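Local structure of ferric-siderophore receptor protein (Streptomyces coelicolor, 6ENK) at residues R200-S205 with D261-D266; S214-S219 with V230-P235; A290-A295 with N320-G325. The protein binds the iron-loaded hydroxamate siderophore desferrioxamine B and probably delivers it to a membrane transporter for iron uptake. All coordinates share one frame; numbering follows the deposited sequence.

Contact 1 of 3, residues R200-S205 with D261-D266; sequences RVLAGS and DVIIMD. With BJ5 (desferrioxamine B), chain E.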
loop_
_atom_site.group_PDB
_atom_site.type_symbol
_atom_site.label_atom_id
_atom_site.label_comp_id
_atom_site.label_asym_id
_atom_site.label_seq_id
_atom_site.Cartn_x
_atom_site.Cartn_y
_atom_site.Cartn_z
ATOM N N ARG A 200 5.369 21.792 3.333
ATOM C CA ARG A 200 6.236 20.805 2.678
ATOM C C ARG A 200 6.075 19.439 3.346
ATOM O O ARG A 200 6.208 19.308 4.578
ATOM C CB ARG A 200 7.690 21.272 2.727
ATOM C CG ARG A 200 7.911 22.631 2.039
ATOM C CD ARG A 200 9.126 23.362 2.579
ATOM N NE ARG A 200 8.984 23.774 3.973
ATOM C CZ ARG A 200 9.921 24.418 4.675
ATOM N NH1 ARG A 200 11.086 24.775 4.120
ATOM N NH2 ARG A 200 9.677 24.746 5.935
ATOM N N VAL A 201 5.771 18.429 2.530
ATOM C CA VAL A 201 5.439 17.085 3.034
ATOM C C VAL A 201 6.606 16.181 2.707
ATOM O O VAL A 201 7.032 16.130 1.561
ATOM C CB VAL A 201 4.126 16.545 2.415
ATOM C CG1 VAL A 201 3.779 15.179 2.988
ATOM C CG2 VAL A 201 2.966 17.519 2.674
ATOM N N LEU A 202 7.135 15.491 3.718
ATOM C CA LEU A 202 8.235 14.559 3.515
ATOM C C LEU A 202 7.705 13.145 3.774
ATOM O O LEU A 202 7.104 12.899 4.794
ATOM C CB LEU A 202 9.402 14.871 4.464
ATOM C CG LEU A 202 10.693 14.027 4.336
ATOM C CD1 LEU A 202 11.906 14.855 4.703
ATOM C CD2 LEU A 202 10.688 12.745 5.174
ATOM N N ALA A 203 7.939 12.238 2.832
ATOM C CA ALA A 203 7.506 10.844 2.942
ATOM C C ALA A 203 8.692 10.008 3.428
ATOM O O ALA A 203 9.708 9.850 2.720
ATOM C CB ALA A 203 6.991 10.347 1.597
ATOM N N GLY A 204 8.572 9.513 4.666
ATOM C CA GLY A 204 9.658 8.820 5.349
ATOM C C GLY A 204 9.334 7.377 5.716
ATOM O O GLY A 204 8.191 6.964 5.692
ATOM N N SER A 205 10.373 6.633 6.048
ATOM C CA SER A 205 10.279 5.258 6.555
ATOM C C SER A 205 11.509 5.029 7.419
ATOM O O SER A 205 12.636 5.337 6.990
ATOM C CB SER A 205 10.225 4.255 5.372
ATOM O OG SER A 205 10.097 2.903 5.821
ATOM N N ASP A 261 7.539 20.304 6.904
ATOM C CA ASP A 261 6.490 20.759 7.802
ATOM C C ASP A 261 5.582 19.640 8.281
ATOM O O ASP A 261 5.165 19.640 9.441
ATOM C CB ASP A 261 5.692 21.854 7.104
ATOM C CG ASP A 261 6.588 22.938 6.568
ATOM O OD1 ASP A 261 7.402 23.456 7.365
ATOM O OD2 ASP A 261 6.503 23.245 5.353
ATOM N N VAL A 262 5.263 18.703 7.384
ATOM C CA VAL A 262 4.502 17.507 7.720
ATOM C C VAL A 262 5.368 16.321 7.278
ATOM O O VAL A 262 5.931 16.334 6.175
ATOM C CB VAL A 262 3.148 17.457 6.996
ATOM C CG1 VAL A 262 2.450 16.100 7.243
ATOM C CG2 VAL A 262 2.250 18.624 7.413
ATOM N N ILE A 263 5.464 15.312 8.135
ATOM C CA ILE A 263 6.166 14.057 7.810
ATOM C C ILE A 263 5.143 12.928 7.801
ATOM O O ILE A 263 4.372 12.764 8.774
ATOM C CB ILE A 263 7.299 13.737 8.805
ATOM C CG1 ILE A 263 8.360 14.858 8.748
ATOM C CG2 ILE A 263 7.956 12.414 8.433
ATOM C CD1 ILE A 263 9.384 14.818 9.857
ATOM N N ILE A 264 5.096 12.192 6.689
ATOM C CA ILE A 264 4.221 11.032 6.573
ATOM C C ILE A 264 5.136 9.794 6.637
ATOM O O ILE A 264 6.101 9.668 5.865
ATOM C CB ILE A 264 3.259 11.094 5.345
ATOM C CG1 ILE A 264 3.990 11.028 3.986
ATOM C CG2 ILE A 264 2.382 12.335 5.403
ATOM C CD1 ILE A 264 3.014 11.050 2.817
ATOM N N MET A 265 4.900 8.964 7.642
ATOM C CA MET A 265 5.792 7.855 7.993
ATOM C C MET A 265 5.146 6.513 7.649
ATOM O O MET A 265 4.029 6.225 8.072
ATOM C CB MET A 265 6.169 7.897 9.489
ATOM C CG MET A 265 7.125 9.040 9.861
ATOM S SD MET A 265 8.692 8.972 8.961
ATOM C CE MET A 265 9.478 7.584 9.771
ATOM N N ASP A 266 5.871 5.722 6.861
ATOM C CA ASP A 266 5.576 4.331 6.571
ATOM C C ASP A 266 5.015 3.591 7.816
ATOM O O ASP A 266 5.622 3.585 8.890
ATOM C CB ASP A 266 6.867 3.688 6.077
ATOM C CG ASP A 266 6.703 2.318 5.469
ATOM O OD1 ASP A 266 5.634 1.664 5.483
ATOM O OD2 ASP A 266 7.737 1.886 4.911
HETATM FE FE BJ5 E . 10.589 -1.805 0.511
HETATM O O11 BJ5 E . 10.039 -3.053 1.952
HETATM O O12 BJ5 E . 10.829 -3.412 -0.638
HETATM O O21 BJ5 E . 11.100 -0.611 -0.970
HETATM O O22 BJ5 E . 8.749 -1.645 -0.200
HETATM O O31 BJ5 E . 10.382 -0.237 1.714
HETATM O O32 BJ5 E . 12.450 -1.901 1.235
HETATM N N11 BJ5 E . 9.896 -4.191 1.316
HETATM C C11 BJ5 E . 10.527 -4.463 0.065
HETATM C C12 BJ5 E . 10.748 -5.807 -0.551
HETATM C C13 BJ5 E . 11.976 -5.841 -1.465
HETATM C C14 BJ5 E . 11.650 -5.531 -2.910
HETATM O O13 BJ5 E . 11.489 -6.425 -3.741
HETATM N N12 BJ5 E . 11.608 -4.244 -3.255
HETATM C C15 BJ5 E . 11.678 -3.777 -4.640
HETATM C C16 BJ5 E . 10.402 -3.133 -5.115
HETATM C C18 BJ5 E . 10.790 -0.840 -4.027
HETATM C C17 BJ5 E . 9.859 -2.014 -4.234
HETATM C C19 BJ5 E . 10.266 0.172 -3.022
HETATM N N21 BJ5 E . 10.029 -0.430 -1.696
HETATM C C21 BJ5 E . 8.729 -0.811 -1.212
HETATM C C22 BJ5 E . 7.404 -0.501 -1.831
HETATM C C23 BJ5 E . 6.538 0.421 -0.975
HETATM C C24 BJ5 E . 7.145 1.785 -0.783
HETATM O O23 BJ5 E . 6.990 2.678 -1.600
HETATM N N22 BJ5 E . 7.845 1.971 0.334
HETATM C C25 BJ5 E . 8.331 3.262 0.808
HETATM C C26 BJ5 E . 9.436 3.105 1.815
HETATM C C27 BJ5 E . 10.778 2.733 1.207
HETATM C C28 BJ5 E . 11.871 2.426 2.211
HETATM C C29 BJ5 E . 11.613 1.191 3.070
HETATM N N31 BJ5 E . 11.545 -0.036 2.265
HETATM C C31 BJ5 E . 12.676 -0.855 2.018
HETATM C C32 BJ5 E . 14.061 -0.590 2.539
HETATM C C39 BJ5 E . 9.088 -5.200 1.989
HETATM C C40 BJ5 E . 9.719 -5.675 3.273
HETATM C C41 BJ5 E . 11.231 -5.866 3.200
HETATM C C42 BJ5 E . 11.754 -7.180 3.769
HETATM C C43 BJ5 E . 12.347 -7.061 5.160
HETATM N N44 BJ5 E . 11.694 -6.049 5.987
#
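R200 and D261 meet side-on, with two nitrogens of the guanidinium facing two oxygens of the carboxylate. R200 NE gives an almost straight bond to D261 OD2 (2.9 Å, 177° at the hydrogen). R200 NH2 reaches D261 OD1 at 3.0 Å, and the two planes are turned 36° apart. The backbone N of R200 also donates to D261 OD2, from the anti side at 2.7 Å, so this oxygen takes two bonds, one from the backbone and one from the guanidinium. The backbone N atoms of V324 and G325 also donate to D261 OD1.

From there the strands run parallel and in register, tied by alternating N-H to O=C bonds. V201, A203, V262 and I264 share one face, where V201, V262 and I264 pack against helix 304-320. On it V201 CG1 meets I264 CG2 at 4.0 Å, and A203 CB lies 3.9 Å from I264 CG1. L202, I263 and M265 fill the other face. The bend at chi2 of M265 brings SD to 3.7 Å from G204 CA, where a beta carbon would clash; chi3 then carries CE toward S205.

At the far end S205 OG, anti to its own N (chi1 -178°), donates to D266 OD2 at 2.7 Å. R268 forms a salt bridge to the same oxygen and also binds the siderophore. This parallel pair lies within the mixed five-stranded sheet of an alpha/beta lobe and ends at the siderophore cleft.

Contact 2 of 3, residues S214-S219 with V230-P235; sequences SGTNLS and VNFVEP. With BJ5 (desferrioxamine B), chain E.
T216 meets E234 with its polar groups and F232 with its methyl, and this is the tight part of the contact. E234 OE1 accepts from T216 N at 3.0 Å, and E234 OE2 accepts from T216 OG1 through the syn lone pair at a short 2.5 Å. A bend at chi2 (-85°) turns the E234 carboxylate back to the threonine. The methyl CG2 of T216 sits over a face of the F232 ring, 3.5 Å from CD2. F232 itself packs on L222 and F225 of helix 220-227.

The rest is looser and partly bridged by water. One water donates to S214 O (2.6 Å) and V233 O (2.8 Å). A second links N217 N to E234 OE1, near the partly exposed N217. With an alanine at E234, T216 N and OG1 would probably lose the carboxylate that accepts from both, and K226 its salt-bridge mate.

At the two ends of 214-219, S214 OG lies 3.6 Å from C25 of desferrioxamine B and S219 OG 3.6 Å from its O23. A type II turn from T216 to S219 leads into helix 220-227, a strand-turn-helix connection that borders the siderophore cleft.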
loop_
_atom_site.group_PDB
_atom_site.type_symbol
_atom_site.label_atom_id
_atom_site.label_comp_id
_atom_site.label_asym_id
_atom_site.label_seq_id
_atom_site.Cartn_x
_atom_site.Cartn_y
_atom_site.Cartn_z
ATOM N N SER A 214 11.277 8.920 0.499
ATOM C CA SER A 214 10.718 8.584 -0.784
ATOM C C SER A 214 10.508 9.860 -1.601
ATOM O O SER A 214 10.098 10.896 -1.062
ATOM C CB SER A 214 9.402 7.816 -0.626
ATOM O OG SER A 214 9.626 6.515 -0.105
ATOM N N GLY A 215 10.812 9.784 -2.894
ATOM C CA GLY A 215 10.259 10.751 -3.851
ATOM C C GLY A 215 8.870 10.302 -4.242
ATOM O O GLY A 215 8.434 9.217 -3.877
ATOM N N THR A 216 8.176 11.119 -5.020
ATOM C CA THR A 216 6.821 10.819 -5.390
ATOM C C THR A 216 6.780 9.841 -6.547
ATOM O O THR A 216 5.937 8.928 -6.550
ATOM C CB THR A 216 6.020 12.082 -5.730
ATOM O OG1 THR A 216 6.656 12.805 -6.783
ATOM C CG2 THR A 216 5.897 12.934 -4.485
ATOM N N ASN A 217 7.719 9.988 -7.481
ATOM C CA ASN A 217 7.748 9.146 -8.684
ATOM C C ASN A 217 7.793 7.659 -8.304
ATOM O O ASN A 217 8.493 7.269 -7.378
ATOM C CB ASN A 217 8.941 9.488 -9.573
ATOM C CG ASN A 217 8.879 8.807 -10.935
ATOM O OD1 ASN A 217 7.826 8.798 -11.577
ATOM N ND2 ASN A 217 10.022 8.251 -11.392
ATOM N N LEU A 218 7.034 6.859 -9.055
ATOM C CA LEU A 218 6.959 5.384 -8.934
ATOM C C LEU A 218 5.925 4.871 -7.937
ATOM O O LEU A 218 5.389 3.769 -8.136
ATOM C CB LEU A 218 8.315 4.702 -8.708
ATOM C CG LEU A 218 9.472 5.061 -9.642
ATOM C CD1 LEU A 218 10.660 4.203 -9.257
ATOM C CD2 LEU A 218 9.121 4.902 -11.114
ATOM N N SER A 219 5.637 5.635 -6.874
ATOM C CA SER A 219 4.669 5.216 -5.850
ATOM C C SER A 219 3.256 5.621 -6.260
ATOM O O SER A 219 3.017 6.783 -6.603
ATOM C CB SER A 219 4.991 5.840 -4.491
ATOM O OG SER A 219 6.158 5.270 -3.915
ATOM N N VAL A 230 -0.225 18.369 -3.846
ATOM C CA VAL A 230 0.561 18.350 -2.599
ATOM C C VAL A 230 2.030 18.714 -2.877
ATOM O O VAL A 230 2.600 18.238 -3.848
ATOM C CB VAL A 230 0.451 16.979 -1.873
ATOM C CG1 VAL A 230 1.361 16.935 -0.649
ATOM C CG2 VAL A 230 -0.994 16.703 -1.467
ATOM N N ASN A 231 2.608 19.578 -2.037
ATOM C CA ASN A 231 4.001 20.028 -2.140
ATOM C C ASN A 231 4.915 19.052 -1.373
ATOM O O ASN A 231 5.048 19.159 -0.166
ATOM C CB ASN A 231 4.094 21.452 -1.564
ATOM C CG ASN A 231 5.502 22.047 -1.582
ATOM O OD1 ASN A 231 6.444 21.510 -2.177
ATOM N ND2 ASN A 231 5.637 23.219 -0.938
ATOM N N PHE A 232 5.531 18.103 -2.081
ATOM C CA PHE A 232 6.441 17.139 -1.478
ATOM C C PHE A 232 7.904 17.561 -1.521
ATOM O O PHE A 232 8.370 18.172 -2.496
ATOM C CB PHE A 232 6.321 15.765 -2.146
ATOM C CG PHE A 232 5.076 15.015 -1.768
ATOM C CD1 PHE A 232 5.048 14.218 -0.632
ATOM C CD2 PHE A 232 3.940 15.059 -2.581
ATOM C CE1 PHE A 232 3.907 13.509 -0.291
ATOM C CE2 PHE A 232 2.806 14.337 -2.243
ATOM C CZ PHE A 232 2.791 13.571 -1.094
ATOM N N VAL A 233 8.626 17.184 -0.472
ATOM C CA VAL A 233 10.080 17.138 -0.498
ATOM C C VAL A 233 10.439 16.064 -1.531
ATOM O O VAL A 233 9.909 14.946 -1.483
ATOM C CB VAL A 233 10.667 16.783 0.892
ATOM C CG1 VAL A 233 12.168 16.498 0.832
ATOM C CG2 VAL A 233 10.356 17.904 1.885
ATOM N N GLU A 234 11.291 16.423 -2.486
ATOM C CA GLU A 234 11.684 15.506 -3.572
ATOM C C GLU A 234 13.195 15.347 -3.570
ATOM O O GLU A 234 13.902 16.241 -4.022
ATOM C CB GLU A 234 11.217 16.036 -4.941
ATOM C CG GLU A 234 9.715 16.109 -5.092
ATOM C CD GLU A 234 9.064 14.805 -5.540
ATOM O OE1 GLU A 234 9.668 13.719 -5.415
ATOM O OE2 GLU A 234 7.921 14.885 -6.044
ATOM N N PRO A 235 13.705 14.214 -3.054
ATOM C CA PRO A 235 15.131 13.937 -3.270
ATOM C C PRO A 235 15.445 13.983 -4.771
ATOM O O PRO A 235 14.569 13.647 -5.588
ATOM C CB PRO A 235 15.294 12.521 -2.724
ATOM C CG PRO A 235 14.206 12.376 -1.728
ATOM C CD PRO A 235 13.058 13.171 -2.232
HETATM FE FE BJ5 E . 10.589 -1.805 0.511
HETATM O O11 BJ5 E . 10.039 -3.053 1.952
HETATM O O12 BJ5 E . 10.829 -3.412 -0.638
HETATM O O21 BJ5 E . 11.100 -0.611 -0.970
HETATM O O22 BJ5 E . 8.749 -1.645 -0.200
HETATM O O31 BJ5 E . 10.382 -0.237 1.714
HETATM O O32 BJ5 E . 12.450 -1.901 1.235
HETATM N N11 BJ5 E . 9.896 -4.191 1.316
HETATM C C11 BJ5 E . 10.527 -4.463 0.065
HETATM C C12 BJ5 E . 10.748 -5.807 -0.551
HETATM C C13 BJ5 E . 11.976 -5.841 -1.465
HETATM C C14 BJ5 E . 11.650 -5.531 -2.910
HETATM O O13 BJ5 E . 11.489 -6.425 -3.741
HETATM N N12 BJ5 E . 11.608 -4.244 -3.255
HETATM C C15 BJ5 E . 11.678 -3.777 -4.640
HETATM C C16 BJ5 E . 10.402 -3.133 -5.115
HETATM C C18 BJ5 E . 10.790 -0.840 -4.027
HETATM C C17 BJ5 E . 9.859 -2.014 -4.234
HETATM C C19 BJ5 E . 10.266 0.172 -3.022
HETATM N N21 BJ5 E . 10.029 -0.430 -1.696
HETATM C C21 BJ5 E . 8.729 -0.811 -1.212
HETATM C C22 BJ5 E . 7.404 -0.501 -1.831
HETATM C C23 BJ5 E . 6.538 0.421 -0.975
HETATM C C24 BJ5 E . 7.145 1.785 -0.783
HETATM O O23 BJ5 E . 6.990 2.678 -1.600
HETATM N N22 BJ5 E . 7.845 1.971 0.334
HETATM C C25 BJ5 E . 8.331 3.262 0.808
HETATM C C26 BJ5 E . 9.436 3.105 1.815
HETATM C C27 BJ5 E . 10.778 2.733 1.207
HETATM C C28 BJ5 E . 11.871 2.426 2.211
HETATM C C29 BJ5 E . 11.613 1.191 3.070
HETATM N N31 BJ5 E . 11.545 -0.036 2.265
HETATM C C31 BJ5 E . 12.676 -0.855 2.018
HETATM C C32 BJ5 E . 14.061 -0.590 2.539
HETATM C C39 BJ5 E . 9.088 -5.200 1.989
HETATM C C40 BJ5 E . 9.719 -5.675 3.273
HETATM C C41 BJ5 E . 11.231 -5.866 3.200
HETATM C C42 BJ5 E . 11.754 -7.180 3.769
HETATM C C43 BJ5 E . 12.347 -7.061 5.160
HETATM N N44 BJ5 E . 11.694 -6.049 5.987
HETATM O O HOH W 1 9.326 12.936 0.394
HETATM O O HOH W 2 9.833 12.077 -7.696
#

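Contact 3 of 3, residues A290-A295 with N320-G325; sequences AGQVIA and NAKKVG. With NA (sodium ion), chain B.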
loop_
_atom_site.group_PDB
_atom_site.type_symbol
_atom_site.label_atom_id
_atom_site.label_comp_id
_atom_site.label_asym_id
_atom_site.label_seq_id
_atom_site.Cartn_x
_atom_site.Cartn_y
_atom_site.Cartn_z
ATOM N N ALA A 290 6.483 19.824 16.698
ATOM C CA ALA A 290 5.158 20.418 16.505
ATOM C C ALA A 290 3.987 19.414 16.446
ATOM O O ALA A 290 2.838 19.839 16.309
ATOM C CB ALA A 290 5.158 21.275 15.244
ATOM N N GLY A 291 4.258 18.112 16.519
ATOM C CA GLY A 291 3.218 17.087 16.388
ATOM C C GLY A 291 2.614 16.950 14.999
ATOM O O GLY A 291 1.448 16.592 14.869
ATOM N N GLN A 292 3.405 17.206 13.954
ATOM C CA GLN A 292 2.899 17.185 12.574
ATOM C C GLN A 292 3.459 15.967 11.840
ATOM O O GLN A 292 3.945 16.072 10.715
ATOM C CB GLN A 292 3.227 18.520 11.863
ATOM C CG GLN A 292 2.531 19.695 12.565
ATOM C CD GLN A 292 2.754 21.083 11.998
ATOM O OE1 GLN A 292 2.146 22.026 12.495
ATOM N NE2 GLN A 292 3.634 21.244 11.008
ATOM N N VAL A 293 3.369 14.804 12.498
ATOM C CA VAL A 293 3.737 13.527 11.902
ATOM C C VAL A 293 2.466 12.681 11.861
ATOM O O VAL A 293 1.776 12.552 12.900
ATOM C CB VAL A 293 4.776 12.780 12.775
ATOM C CG1 VAL A 293 5.182 11.464 12.134
ATOM C CG2 VAL A 293 5.983 13.666 13.046
ATOM N N ILE A 294 2.174 12.108 10.691
ATOM C CA ILE A 294 1.063 11.163 10.512
ATOM C C ILE A 294 1.569 9.916 9.784
ATOM O O ILE A 294 2.733 9.847 9.429
ATOM C CB ILE A 294 -0.105 11.798 9.721
ATOM C CG1 ILE A 294 0.312 12.119 8.270
ATOM C CG2 ILE A 294 -0.627 13.056 10.442
ATOM C CD1 ILE A 294 -0.844 12.425 7.345
ATOM N N ALA A 295 0.671 8.959 9.568
ATOM C CA ALA A 295 0.960 7.745 8.837
ATOM C C ALA A 295 0.944 7.974 7.307
ATOM O O ALA A 295 0.156 8.758 6.787
ATOM C CB ALA A 295 -0.032 6.661 9.236
ATOM N N ASN A 320 -4.142 21.866 8.852
ATOM C CA ASN A 320 -3.775 22.322 10.200
ATOM C C ASN A 320 -2.284 22.457 10.516
ATOM O O ASN A 320 -1.942 22.886 11.604
ATOM C CB ASN A 320 -4.451 21.387 11.201
ATOM C CG ASN A 320 -5.948 21.367 10.994
ATOM O OD1 ASN A 320 -6.525 22.410 10.688
ATOM N ND2 ASN A 320 -6.570 20.200 11.076
ATOM N N ALA A 321 -1.409 22.141 9.563
ATOM C CA ALA A 321 0.044 22.293 9.767
ATOM C C ALA A 321 0.474 23.760 9.838
ATOM O O ALA A 321 -0.030 24.609 9.075
ATOM C CB ALA A 321 0.826 21.600 8.659
ATOM N N LYS A 322 1.408 24.042 10.743
ATOM C CA LYS A 322 2.203 25.266 10.683
ATOM C C LYS A 322 3.456 25.040 9.841
ATOM O O LYS A 322 3.974 23.929 9.790
ATOM C CB LYS A 322 2.632 25.696 12.085
ATOM C CG LYS A 322 1.495 25.858 13.076
ATOM C CD LYS A 322 2.017 26.549 14.338
ATOM C CE LYS A 322 1.213 26.203 15.579
ATOM N NZ LYS A 322 1.956 26.582 16.824
ATOM N N LYS A 323 3.955 26.095 9.203
ATOM C CA LYS A 323 5.246 26.033 8.549
ATOM C C LYS A 323 6.353 26.094 9.618
ATOM O O LYS A 323 6.522 27.107 10.286
ATOM C CB LYS A 323 5.393 27.152 7.520
ATOM C CG LYS A 323 6.471 26.886 6.484
ATOM C CD LYS A 323 6.953 28.162 5.814
ATOM C CE LYS A 323 8.168 27.899 4.935
ATOM N NZ LYS A 323 9.247 28.891 5.192
ATOM N N VAL A 324 7.080 24.992 9.794
ATOM C CA VAL A 324 8.071 24.869 10.883
ATOM C C VAL A 324 9.470 24.429 10.453
ATOM O O VAL A 324 10.429 24.674 11.183
ATOM C CB VAL A 324 7.607 23.888 11.988
ATOM C CG1 VAL A 324 6.426 24.449 12.770
ATOM C CG2 VAL A 324 7.278 22.509 11.420
ATOM N N GLY A 325 9.588 23.748 9.309
ATOM C CA GLY A 325 10.852 23.152 8.892
ATOM C C GLY A 325 11.927 24.173 8.564
ATOM O O GLY A 325 11.604 25.266 8.094
ATOM O OXT GLY A 325 13.125 23.912 8.764
HETATM NA NA NA B . -6.523 25.047 9.463
HETATM O O HOH W 3 -8.603 23.099 9.984
HETATM O O HOH W 4 -4.996 25.648 10.840
#
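The C-terminal tail is fastened to the edge of the second lobe by a side-chain amide: Q292 pairs with both backbone polar groups of K322. K322 N donates to Q292 OE1 at 2.8 Å. This donor is tilted 30° from the plane of the amide carbonyl. In return Q292 NE2 donates to K322 O at 3.0 Å. That bond is nearly straight (173° at the hydrogen), lies in the Q292 amide plane and uses a lone pair of the K322 carbonyl. The glutamine reaches this far because its chain is fully extended beyond CG (chi2 180°). NE2 has a second acceptor in D261 O, so the amide nitrogen donates to two carbonyls, D261 O and K322 O, and an exchange of OE1 and NE2 would probably cost these bonds.

Methyl groups flank the amide. A321 CB lies 3.7 Å from Q292 NE2, and V324 CG2 is 3.9 Å from the same nitrogen. Further out, A290 CB touches V324 CG1 at 4.2 Å, a light contact at the exposed rim. The long chain of K322 leads away from the contact.

N320 closes the preceding helix and faces elsewhere. Its OD1 binds a sodium ion at 2.9 Å, together with E319 O and water. G291 has positive phi and ends helix 286-289 in a Schellman motif, just before Q292.

The contact thus joins the connection from helix 286-289 into edge strand 293-296 to the C-terminal tail after helix 304-320. Strand 262-266 lies beside both, pairing with strand 293-296 and packing V262 on A321.

Overall arrangement
Contacts 1 and 2 are buried, while contact 3 lies at the surface. Contact 1 is the middle of the mixed sheet. Contact 2 is nested in the chain between its two strands and joins it through V201 O to V233 N and A203 O to S214 N. Contact 3 lies at the sheet edge, where strand 293-296 pairs with strand 262-266 of contact 1. Contacts 2 and 3 do not touch; their centres are about 17 Å apart. The chemistry follows the place: regular backbone bonds with a charged pair at one end, a carboxylate with waters in the loops, and a side-chain amide, with D261 and R200, holding the tail. Contacts 1 and 2 both reach the siderophore.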